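PDB 2BKL: prolyl endopeptidase from Myxococcus xanthus, which probably cleaves oligopeptides on the carboxyl side of proline, and less readily of alanine, as a serine peptidase of the S9A family. Local coordinates for residues Cys555-Leu560 against Asp614-Val619; Val20-Arg25 against Ala624-Ala629; Tyr451-Phe456 against Gly532-Leu537. All coordinates share one frame; numbering follows the deposited sequence.

Interaction 1 (Cys555-Leu560 against Asp614-Val619). With ZAH (N-[(benzyloxy)carbonyl]-L-alanyl-L-proline), chain C.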
loop_
_atom_site.group_PDB
_atom_site.type_symbol
_atom_site.label_atom_id
_atom_site.label_comp_id
_atom_site.label_asym_id
_atom_site.label_seq_id
_atom_site.Cartn_x
_atom_site.Cartn_y
_atom_site.Cartn_z
ATOM N N CYS A 555 -9.084 -8.756 10.762
ATOM C CA CYS A 555 -7.811 -8.082 11.077
ATOM C C CYS A 555 -6.761 -8.792 10.256
ATOM O O CYS A 555 -6.467 -9.960 10.508
ATOM C CB CYS A 555 -7.553 -8.188 12.585
ATOM S SG CYS A 555 -6.013 -7.488 13.152
ATOM N N ALA A 556 -6.199 -8.131 9.256
ATOM C CA ALA A 556 -5.244 -8.729 8.323
ATOM C C ALA A 556 -3.829 -8.252 8.564
ATOM O O ALA A 556 -3.577 -7.070 8.850
ATOM C CB ALA A 556 -5.635 -8.432 6.871
ATOM N N VAL A 557 -2.907 -9.205 8.425
ATOM C CA VAL A 557 -1.451 -8.999 8.514
ATOM C C VAL A 557 -1.081 -7.833 9.429
ATOM O O VAL A 557 -0.453 -6.864 8.993
ATOM C CB VAL A 557 -0.810 -8.896 7.126
ATOM C CG1 VAL A 557 -0.784 -10.284 6.463
ATOM C CG2 VAL A 557 -1.470 -7.890 6.260
ATOM N N PRO A 558 -1.451 -7.916 10.704
ATOM C CA PRO A 558 -1.481 -6.724 11.567
ATOM C C PRO A 558 -0.242 -6.427 12.408
ATOM O O PRO A 558 0.535 -7.339 12.750
ATOM C CB PRO A 558 -2.608 -7.046 12.512
ATOM C CG PRO A 558 -2.425 -8.585 12.759
ATOM C CD PRO A 558 -2.087 -9.071 11.369
ATOM N N LEU A 559 -0.117 -5.165 12.822
ATOM C CA LEU A 559 0.699 -4.758 13.965
ATOM C C LEU A 559 -0.199 -4.657 15.179
ATOM O O LEU A 559 -1.217 -3.961 15.127
ATOM C CB LEU A 559 1.332 -3.389 13.688
ATOM C CG LEU A 559 2.395 -3.362 12.602
ATOM C CD1 LEU A 559 2.708 -1.954 12.140
ATOM C CD2 LEU A 559 3.665 -4.080 13.080
ATOM N N LEU A 560 0.160 -5.330 16.291
ATOM C CA LEU A 560 -0.687 -5.350 17.489
ATOM C C LEU A 560 0.061 -5.229 18.814
ATOM O O LEU A 560 -0.530 -4.754 19.772
ATOM C CB LEU A 560 -1.637 -6.567 17.500
ATOM C CG LEU A 560 -2.594 -6.664 16.328
ATOM C CD1 LEU A 560 -3.173 -8.042 16.145
ATOM C CD2 LEU A 560 -3.688 -5.655 16.420
ATOM N N ASP A 614 1.849 -16.581 5.815
ATOM C CA ASP A 614 2.982 -17.362 6.320
ATOM C C ASP A 614 4.371 -16.837 5.976
ATOM O O ASP A 614 5.336 -17.216 6.636
ATOM C CB ASP A 614 2.869 -18.854 5.961
ATOM C CG ASP A 614 3.039 -19.155 4.491
ATOM O OD1 ASP A 614 3.203 -18.215 3.682
ATOM O OD2 ASP A 614 3.008 -20.344 4.082
ATOM N N HIS A 615 4.480 -15.985 4.962
ATOM C CA HIS A 615 5.783 -15.491 4.522
ATOM C C HIS A 615 5.827 -13.970 4.520
ATOM O O HIS A 615 6.529 -13.362 3.726
ATOM C CB HIS A 615 6.118 -16.008 3.122
ATOM C CG HIS A 615 6.778 -17.342 3.113
ATOM N ND1 HIS A 615 6.077 -18.513 2.940
ATOM C CD2 HIS A 615 8.078 -17.689 3.242
ATOM C CE1 HIS A 615 6.917 -19.532 2.961
ATOM N NE2 HIS A 615 8.138 -19.062 3.143
ATOM N N ASP A 616 5.127 -13.357 5.454
ATOM C CA ASP A 616 5.184 -11.897 5.601
ATOM C C ASP A 616 6.515 -11.485 6.224
ATOM O O ASP A 616 6.737 -11.600 7.429
ATOM C CB ASP A 616 3.995 -11.404 6.419
ATOM C CG ASP A 616 3.821 -9.907 6.369
ATOM O OD1 ASP A 616 4.788 -9.176 5.987
ATOM O OD2 ASP A 616 2.721 -9.402 6.690
ATOM N N ASP A 617 7.407 -11.019 5.361
ATOM C CA ASP A 617 8.730 -10.532 5.769
ATOM C C ASP A 617 8.794 -9.015 5.981
ATOM O O ASP A 617 9.869 -8.407 6.020
ATOM C CB ASP A 617 9.845 -10.991 4.786
ATOM C CG ASP A 617 9.646 -10.502 3.358
ATOM O OD1 ASP A 617 8.569 -9.962 3.036
ATOM O OD2 ASP A 617 10.582 -10.649 2.499
ATOM N N ARG A 618 7.641 -8.410 6.134
ATOM C CA ARG A 618 7.534 -6.982 6.422
ATOM C C ARG A 618 6.980 -6.791 7.826
ATOM O O ARG A 618 7.667 -6.252 8.699
ATOM C CB ARG A 618 6.663 -6.299 5.379
ATOM C CG ARG A 618 6.769 -4.781 5.438
ATOM C CD ARG A 618 5.892 -3.979 4.467
ATOM N NE ARG A 618 6.051 -4.419 3.084
ATOM C CZ ARG A 618 5.313 -3.975 2.066
ATOM N NH1 ARG A 618 4.413 -3.019 2.228
ATOM N NH2 ARG A 618 5.488 -4.478 0.849
ATOM N N VAL A 619 5.733 -7.228 8.025
ATOM C CA VAL A 619 5.061 -7.210 9.313
ATOM C C VAL A 619 5.134 -8.582 9.932
ATOM O O VAL A 619 4.592 -9.555 9.404
ATOM C CB VAL A 619 3.586 -6.778 9.151
ATOM C CG1 VAL A 619 2.802 -6.958 10.464
ATOM C CG2 VAL A 619 3.519 -5.308 8.676
HETATM C C1 ZAH C . 1.295 -1.932 6.576
HETATM O O2 ZAH C . 0.503 -0.823 6.936
HETATM C C3 ZAH C . 2.792 -1.742 6.917
HETATM C C4 ZAH C . 3.019 -1.598 8.425
HETATM C C5 ZAH C . 2.981 -0.106 8.728
HETATM C C6 ZAH C . 3.342 0.609 7.453
HETATM N N7 ZAH C . 3.361 -0.456 6.458
HETATM C C8 ZAH C . 3.759 -0.258 5.203
HETATM O O9 ZAH C . 3.807 -1.306 4.399
HETATM C C10 ZAH C . 4.434 1.058 4.760
HETATM C C11 ZAH C . 3.259 1.973 4.414
HETATM N N14 ZAH C . 5.246 0.881 3.582
HETATM C C15 ZAH C . 6.416 0.290 3.640
HETATM O O16 ZAH C . 6.938 -0.085 4.779
HETATM O O17 ZAH C . 7.136 0.096 2.417
HETATM C C18 ZAH C . 8.337 -0.706 2.555
HETATM C C19 ZAH C . 8.905 -1.127 1.195
HETATM C C20 ZAH C . 9.405 -0.146 0.329
HETATM C C21 ZAH C . 9.914 -0.515 -0.916
HETATM C C22 ZAH C . 9.943 -1.863 -1.282
HETATM C C23 ZAH C . 9.468 -2.848 -0.412
HETATM C C24 ZAH C . 8.945 -2.477 0.827
#
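Val619 and Leu559 meet obliquely through single methyls, Leu559 CD2 lying 4.0 Å from Val619 CG1. That valine branch, anti to its backbone N (chi1 171°), points at the backbone of Val557 and Pro558 and comes within 3.2 Å of Pro558 O. The other branches face the ligand: Val619 CG2 and Leu559 CD1 both pack on C4 of its proline ring, the leucine methyl at 3.7 Å. Asp616 slants past Val557, its OD2 3.6 Å from Val557 CB, while its chief polar partner is His651 ND1. The other carboxylate oxygen, Asp616 OD1, accepts from Arg618 N, nearly in line with its C-O bond, which makes an Asx turn, and from Val619 N, above the carboxylate plane, which extends it to an Asx motif. Arg618 reaches the ligand, its chain bent at chi3 (-52°), and gives NH1 to ligand O9 at 2.8 Å, in the guanidinium plane, with ligand C24 over one face and Asp145 salt-bridged to NE. An alanine at Arg618 would probably leave O9 without this donor and Asp145 without its ion pair. With Ser533 and His651, Asp616 fits a catalytic triad; its two oxygens divide the work, OD1 fixing the loop and OD2 meeting the histidine.

Interaction 2 (Val20-Arg25 against Ala624-Ala629)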
loop_
_atom_site.group_PDB
_atom_site.type_symbol
_atom_site.label_atom_id
_atom_site.label_comp_id
_atom_site.label_asym_id
_atom_site.label_seq_id
_atom_site.Cartn_x
_atom_site.Cartn_y
_atom_site.Cartn_z
ATOM N N VAL A 20 5.193 -4.257 32.224
ATOM C CA VAL A 20 4.480 -4.670 31.009
ATOM C C VAL A 20 4.439 -6.189 30.970
ATOM O O VAL A 20 5.466 -6.824 30.890
ATOM C CB VAL A 20 5.173 -4.135 29.749
ATOM C CG1 VAL A 20 4.434 -4.548 28.471
ATOM C CG2 VAL A 20 5.297 -2.627 29.816
ATOM N N ALA A 21 3.241 -6.757 30.979
ATOM C CA ALA A 21 3.050 -8.200 30.901
ATOM C C ALA A 21 2.968 -8.673 29.451
ATOM O O ALA A 21 2.350 -8.027 28.600
ATOM C CB ALA A 21 1.806 -8.604 31.671
ATOM N N ASP A 22 3.551 -9.841 29.193
ATOM C CA ASP A 22 3.634 -10.429 27.861
ATOM C C ASP A 22 3.362 -11.938 27.983
ATOM O O ASP A 22 4.270 -12.752 27.855
ATOM C CB ASP A 22 4.997 -10.130 27.242
ATOM C CG ASP A 22 5.037 -10.254 25.733
ATOM O OD1 ASP A 22 4.196 -10.964 25.110
ATOM O OD2 ASP A 22 5.942 -9.668 25.103
ATOM N N PRO A 23 2.126 -12.318 28.260
ATOM C CA PRO A 23 1.834 -13.728 28.556
ATOM C C PRO A 23 2.135 -14.691 27.437
ATOM O O PRO A 23 2.426 -15.864 27.700
ATOM C CB PRO A 23 0.332 -13.716 28.895
ATOM C CG PRO A 23 -0.178 -12.442 28.379
ATOM C CD PRO A 23 0.944 -11.459 28.402
ATOM N N TYR A 24 2.100 -14.216 26.198
ATOM C CA TYR A 24 2.280 -15.076 25.040
ATOM C C TYR A 24 3.595 -14.794 24.302
ATOM O O TYR A 24 3.734 -15.124 23.145
ATOM C CB TYR A 24 1.053 -14.954 24.115
ATOM C CG TYR A 24 -0.195 -15.314 24.852
ATOM C CD1 TYR A 24 -0.415 -16.604 25.298
ATOM C CD2 TYR A 24 -1.124 -14.340 25.202
ATOM C CE1 TYR A 24 -1.550 -16.936 26.014
ATOM C CE2 TYR A 24 -2.251 -14.659 25.939
ATOM C CZ TYR A 24 -2.466 -15.971 26.335
ATOM O OH TYR A 24 -3.582 -16.277 27.083
ATOM N N ARG A 25 4.572 -14.245 25.017
ATOM C CA ARG A 25 5.933 -14.059 24.505
ATOM C C ARG A 25 6.480 -15.285 23.760
ATOM O O ARG A 25 7.167 -15.149 22.741
ATOM C CB ARG A 25 6.853 -13.669 25.656
ATOM C CG ARG A 25 8.340 -13.593 25.316
ATOM C CD ARG A 25 8.710 -12.479 24.379
ATOM N NE ARG A 25 8.399 -11.201 24.957
ATOM C CZ ARG A 25 9.088 -10.589 25.911
ATOM N NH1 ARG A 25 10.257 -11.078 26.319
ATOM N NH2 ARG A 25 8.657 -9.447 26.426
ATOM N N ALA A 624 -0.217 -11.300 15.159
ATOM C CA ALA A 624 -1.506 -11.961 15.047
ATOM C C ALA A 624 -1.569 -13.182 15.970
ATOM O O ALA A 624 -2.587 -13.478 16.550
ATOM C CB ALA A 624 -1.719 -12.356 13.591
ATOM N N ARG A 625 -0.471 -13.908 16.115
ATOM C CA ARG A 625 -0.483 -15.069 17.005
ATOM C C ARG A 625 -0.725 -14.667 18.450
ATOM O O ARG A 625 -1.574 -15.246 19.138
ATOM C CB ARG A 625 0.835 -15.840 16.933
ATOM C CG ARG A 625 1.208 -16.413 15.581
ATOM C CD ARG A 625 2.300 -17.513 15.622
ATOM N NE ARG A 625 3.636 -16.993 15.895
ATOM C CZ ARG A 625 4.529 -16.589 14.998
ATOM N NH1 ARG A 625 4.249 -16.584 13.714
ATOM N NH2 ARG A 625 5.737 -16.175 15.393
ATOM N N LYS A 626 0.036 -13.711 18.940
ATOM C CA LYS A 626 -0.115 -13.286 20.332
ATOM C C LYS A 626 -1.515 -12.700 20.598
ATOM O O LYS A 626 -2.111 -12.953 21.660
ATOM C CB LYS A 626 0.960 -12.299 20.733
ATOM C CG LYS A 626 2.385 -12.870 20.723
ATOM C CD LYS A 626 3.317 -12.175 21.695
ATOM C CE LYS A 626 3.462 -10.703 21.445
ATOM N NZ LYS A 626 4.522 -10.089 22.327
ATOM N N PHE A 627 -2.025 -11.897 19.662
ATOM C CA PHE A 627 -3.316 -11.267 19.867
ATOM C C PHE A 627 -4.424 -12.297 19.854
ATOM O O PHE A 627 -5.303 -12.233 20.703
ATOM C CB PHE A 627 -3.548 -10.170 18.827
ATOM C CG PHE A 627 -4.752 -9.310 19.090
ATOM C CD1 PHE A 627 -4.710 -8.334 20.069
ATOM C CD2 PHE A 627 -5.938 -9.480 18.361
ATOM C CE1 PHE A 627 -5.783 -7.489 20.272
ATOM C CE2 PHE A 627 -7.032 -8.661 18.589
ATOM C CZ PHE A 627 -6.964 -7.689 19.549
ATOM N N VAL A 628 -4.407 -13.238 18.908
ATOM C CA VAL A 628 -5.469 -14.265 18.862
ATOM C C VAL A 628 -5.460 -15.099 20.133
ATOM O O VAL A 628 -6.518 -15.425 20.684
ATOM C CB VAL A 628 -5.447 -15.135 17.592
ATOM C CG1 VAL A 628 -4.509 -16.281 17.681
ATOM C CG2 VAL A 628 -6.870 -15.665 17.305
ATOM N N ALA A 629 -4.273 -15.426 20.641
ATOM C CA ALA A 629 -4.176 -16.143 21.897
ATOM C C ALA A 629 -4.799 -15.375 23.049
ATOM O O ALA A 629 -5.563 -15.927 23.833
ATOM C CB ALA A 629 -2.737 -16.446 22.215
#
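Lys626 reaches from helix 622-632 across Tyr24 to Asp22. Its CG starts anti to the carbonyl carbon, and CG and CD run along the Tyr24 carbonyl, with Lys626 CD 3.3 Å from Tyr24 O; a bend at chi3 (-59°) then brings CE and NZ round to Asp22. Beyond the bend, Lys626 NZ donates to Asp22 OD1 at 2.9 Å, on the syn side and 16° out of the carboxylate plane; a weak bond to Asp22 OD2 accompanies it. Glu28 and Asp561 also form salt bridges with this ammonium, so it sits among three carboxylates, an environment that would be expected to keep it protonated.

The aspartate is shared in turn. Arg25 approaches side-on and brings both NE and NH2 to the single atom Asp22 OD2, NE at 2.9 Å, the two coming from the same face of the carboxylate, while Tyr596 OH bonds to OD1. The two cations stay apart, with Arg25 NE 4.8 Å from Lys626 NZ.

One helical turn further on, Ala629 presents its methyl to Tyr24. The CB lies 3.8 Å from the centroid of the Tyr24 ring and 8° off its normal, a CH-pi contact over the middle of the face; Pro23 CB covers the opposite face near the rim.

Asp22 to Arg25 is a type I beta turn, closed by Arg25 N to Asp22 O at 3.2 Å. The arrangement is a largely buried salt-bridge network beside an aromatic-methyl contact, joining the N-terminal 20-25 segment to a helix of the alpha/beta-hydrolase domain.

Interaction 3 (Tyr451-Phe456 against Gly532-Leu537). With ZAH (N-[(benzyloxy)carbonyl]-L-alanyl-L-proline), chain C.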
loop_
_atom_site.group_PDB
_atom_site.type_symbol
_atom_site.label_atom_id
_atom_site.label_comp_id
_atom_site.label_asym_id
_atom_site.label_seq_id
_atom_site.Cartn_x
_atom_site.Cartn_y
_atom_site.Cartn_z
ATOM N N TYR A 451 -14.386 -0.030 6.641
ATOM C CA TYR A 451 -12.969 -0.175 6.341
ATOM C C TYR A 451 -12.230 1.139 6.610
ATOM O O TYR A 451 -12.726 2.235 6.320
ATOM C CB TYR A 451 -12.841 -0.536 4.858
ATOM C CG TYR A 451 -11.460 -0.686 4.269
ATOM C CD1 TYR A 451 -10.538 -1.509 4.860
ATOM C CD2 TYR A 451 -11.140 -0.103 3.052
ATOM C CE1 TYR A 451 -9.268 -1.708 4.295
ATOM C CE2 TYR A 451 -9.890 -0.299 2.468
ATOM C CZ TYR A 451 -8.950 -1.070 3.145
ATOM O OH TYR A 451 -7.663 -1.296 2.641
ATOM N N GLY A 452 -11.020 1.018 7.130
ATOM C CA GLY A 452 -10.155 2.161 7.332
ATOM C C GLY A 452 -8.697 1.751 7.380
ATOM O O GLY A 452 -8.371 0.577 7.413
ATOM N N TYR A 453 -7.820 2.751 7.340
ATOM C CA TYR A 453 -6.379 2.537 7.455
ATOM C C TYR A 453 -5.834 3.551 8.443
ATOM O O TYR A 453 -5.651 3.218 9.603
ATOM C CB TYR A 453 -5.717 2.609 6.085
ATOM C CG TYR A 453 -4.231 2.297 6.048
ATOM C CD1 TYR A 453 -3.772 0.997 6.076
ATOM C CD2 TYR A 453 -3.288 3.295 5.937
ATOM C CE1 TYR A 453 -2.415 0.721 5.981
ATOM C CE2 TYR A 453 -1.923 3.025 5.871
ATOM C CZ TYR A 453 -1.501 1.745 5.903
ATOM O OH TYR A 453 -0.145 1.486 5.798
ATOM N N GLY A 454 -5.642 4.795 8.024
ATOM C CA GLY A 454 -5.336 5.885 8.939
ATOM C C GLY A 454 -3.871 5.975 9.296
ATOM O O GLY A 454 -3.483 5.698 10.420
ATOM N N GLY A 455 -3.067 6.365 8.339
ATOM C CA GLY A 455 -1.644 6.426 8.561
ATOM C C GLY A 455 -0.849 6.547 7.301
ATOM O O GLY A 455 -1.320 6.313 6.183
ATOM N N PHE A 456 0.404 6.947 7.489
ATOM C CA PHE A 456 1.430 6.911 6.471
ATOM C C PHE A 456 1.127 7.763 5.236
ATOM O O PHE A 456 1.645 7.500 4.159
ATOM C CB PHE A 456 1.750 5.454 6.092
ATOM C CG PHE A 456 2.277 4.665 7.241
ATOM C CD1 PHE A 456 1.435 4.014 8.131
ATOM C CD2 PHE A 456 3.674 4.652 7.504
ATOM C CE1 PHE A 456 1.956 3.355 9.243
ATOM C CE2 PHE A 456 4.188 3.975 8.589
ATOM C CZ PHE A 456 3.341 3.319 9.461
ATOM N N GLY A 532 -6.133 -3.853 7.373
ATOM C CA GLY A 532 -4.884 -4.616 7.258
ATOM C C GLY A 532 -3.600 -3.816 7.539
ATOM O O GLY A 532 -3.594 -2.625 7.137
ATOM N N SER A 533 -2.573 -4.443 8.202
ATOM C CA SER A 533 -1.246 -3.851 8.455
ATOM C C SER A 533 -1.331 -2.695 9.511
ATOM O O SER A 533 -1.661 -3.009 10.811
ATOM C CB SER A 533 -0.629 -3.411 7.109
ATOM O OG SER A 533 0.762 -3.092 7.272
ATOM N N ASN A 534 -1.109 -1.427 9.155
ATOM C CA ASN A 534 -1.525 -0.342 10.030
ATOM C C ASN A 534 -3.056 -0.329 10.216
ATOM O O ASN A 534 -3.543 0.154 11.241
ATOM C CB ASN A 534 -1.030 0.975 9.381
ATOM C CG ASN A 534 -1.507 2.186 10.103
ATOM O OD1 ASN A 534 -1.110 2.461 11.208
ATOM N ND2 ASN A 534 -2.430 2.922 9.470
ATOM N N GLY A 535 -3.805 -0.851 9.244
ATOM C CA GLY A 535 -5.253 -1.011 9.398
ATOM C C GLY A 535 -5.604 -2.160 10.341
ATOM O O GLY A 535 -6.691 -2.224 10.903
ATOM N N GLY A 536 -4.699 -3.130 10.448
ATOM C CA GLY A 536 -4.862 -4.202 11.405
ATOM C C GLY A 536 -4.723 -3.664 12.813
ATOM O O GLY A 536 -5.468 -4.012 13.691
ATOM N N LEU A 537 -3.726 -2.784 13.022
ATOM C CA LEU A 537 -3.579 -2.041 14.263
ATOM C C LEU A 537 -4.881 -1.282 14.557
ATOM O O LEU A 537 -5.395 -1.321 15.672
ATOM C CB LEU A 537 -2.393 -1.078 14.144
ATOM C CG LEU A 537 -2.274 -0.022 15.225
ATOM C CD1 LEU A 537 -2.120 -0.658 16.596
ATOM C CD2 LEU A 537 -1.119 0.872 14.929
HETATM C C1 ZAH C . 1.295 -1.932 6.576
HETATM O O2 ZAH C . 0.503 -0.823 6.936
HETATM C C3 ZAH C . 2.792 -1.742 6.917
HETATM C C4 ZAH C . 3.019 -1.598 8.425
HETATM C C5 ZAH C . 2.981 -0.106 8.728
HETATM C C6 ZAH C . 3.342 0.609 7.453
HETATM N N7 ZAH C . 3.361 -0.456 6.458
HETATM C C8 ZAH C . 3.759 -0.258 5.203
HETATM O O9 ZAH C . 3.807 -1.306 4.399
HETATM C C10 ZAH C . 4.434 1.058 4.760
HETATM C C11 ZAH C . 3.259 1.973 4.414
HETATM N N14 ZAH C . 5.246 0.881 3.582
HETATM C C15 ZAH C . 6.416 0.290 3.640
HETATM O O16 ZAH C . 6.938 -0.085 4.779
HETATM O O17 ZAH C . 7.136 0.096 2.417
HETATM C C18 ZAH C . 8.337 -0.706 2.555
HETATM C C19 ZAH C . 8.905 -1.127 1.195
HETATM C C20 ZAH C . 9.405 -0.146 0.329
HETATM C C21 ZAH C . 9.914 -0.515 -0.916
HETATM C C22 ZAH C . 9.943 -1.863 -1.282
HETATM C C23 ZAH C . 9.468 -2.848 -0.412
HETATM C C24 ZAH C . 8.945 -2.477 0.827
HETATM O O HOH W 1 -6.565 -1.160 6.212
HETATM O O HOH W 2 -4.201 2.917 12.137
#
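Tyr453 and Asn534 both bond to ligand O2, the oxygen on the carbon held by Ser533. Ser533 OG is covalently joined to ligand C1 at 1.5 Å, and O2 accepts from Tyr453 OH at 2.7 Å and from Asn534 N at 2.8 Å, the latter nearly straight at 167°. Phe456 receives the proline ring of the ligand on one face, with Phe456 CZ 3.4 Å from ligand C6.

Around these atoms, the asparagine side chain touches both rings. It crosses the tyrosine at about a right angle: Asn534 ND2 rides 3.6 Å above the centre of the Tyr453 ring, whose plane is turned 70° from the amide, and Asn534 CB makes a CH-pi contact over the same ring. At the Phe456 ring it is the edge that meets Asn534 CG and OD1. With CG anti to its backbone N (chi1 174°), Asn534 sends ND2 to Gly454 O at 3.1 Å; the donor stands well above that carbonyl plane. Asn534 OD1 is held from outside by Tyr578 and Lys502.

Farther out, one water donates to Gly452 O and accepts from Gly532 N. Gly535 lies where a side chain would press on Gly452 O and clash with Gly532 N, in a turn that fits the nucleophile elbow between strand 527-532 and helix 534-545.

The paired donors from Tyr453 and Asn534 are arranged as an oxyanion hole, as in related serine peptidases, a site that would be expected to stabilise negative charge on the oxygen of the tetrahedral carbon joined to Ser533, which resembles the tetrahedral intermediate.

How the interactions relate
Interactions 1 and 3 lie about 12 Å apart between centres and build two walls of one ligand site on the eight-stranded sheet of the hydrolase domain. Both segments of interaction 3 precede those of interaction 1 along the chain; helix 534-545 then leads to strand 552-556, and a probable hydrogen bond, Ala556 O to Ser533 N at 2.9 Å, joins them. Interaction 2, spanning the chain from residues 20-25 to 624-629, encloses both. Its centre is about 15 Å from that of interaction 1, which it touches through Leu560 on Phe627 and Pro558 on Ala624. Helix 622-632 thus ties the N-terminal segment to the 555-560 loop, which also carries the ligand-pocket residue Leu559.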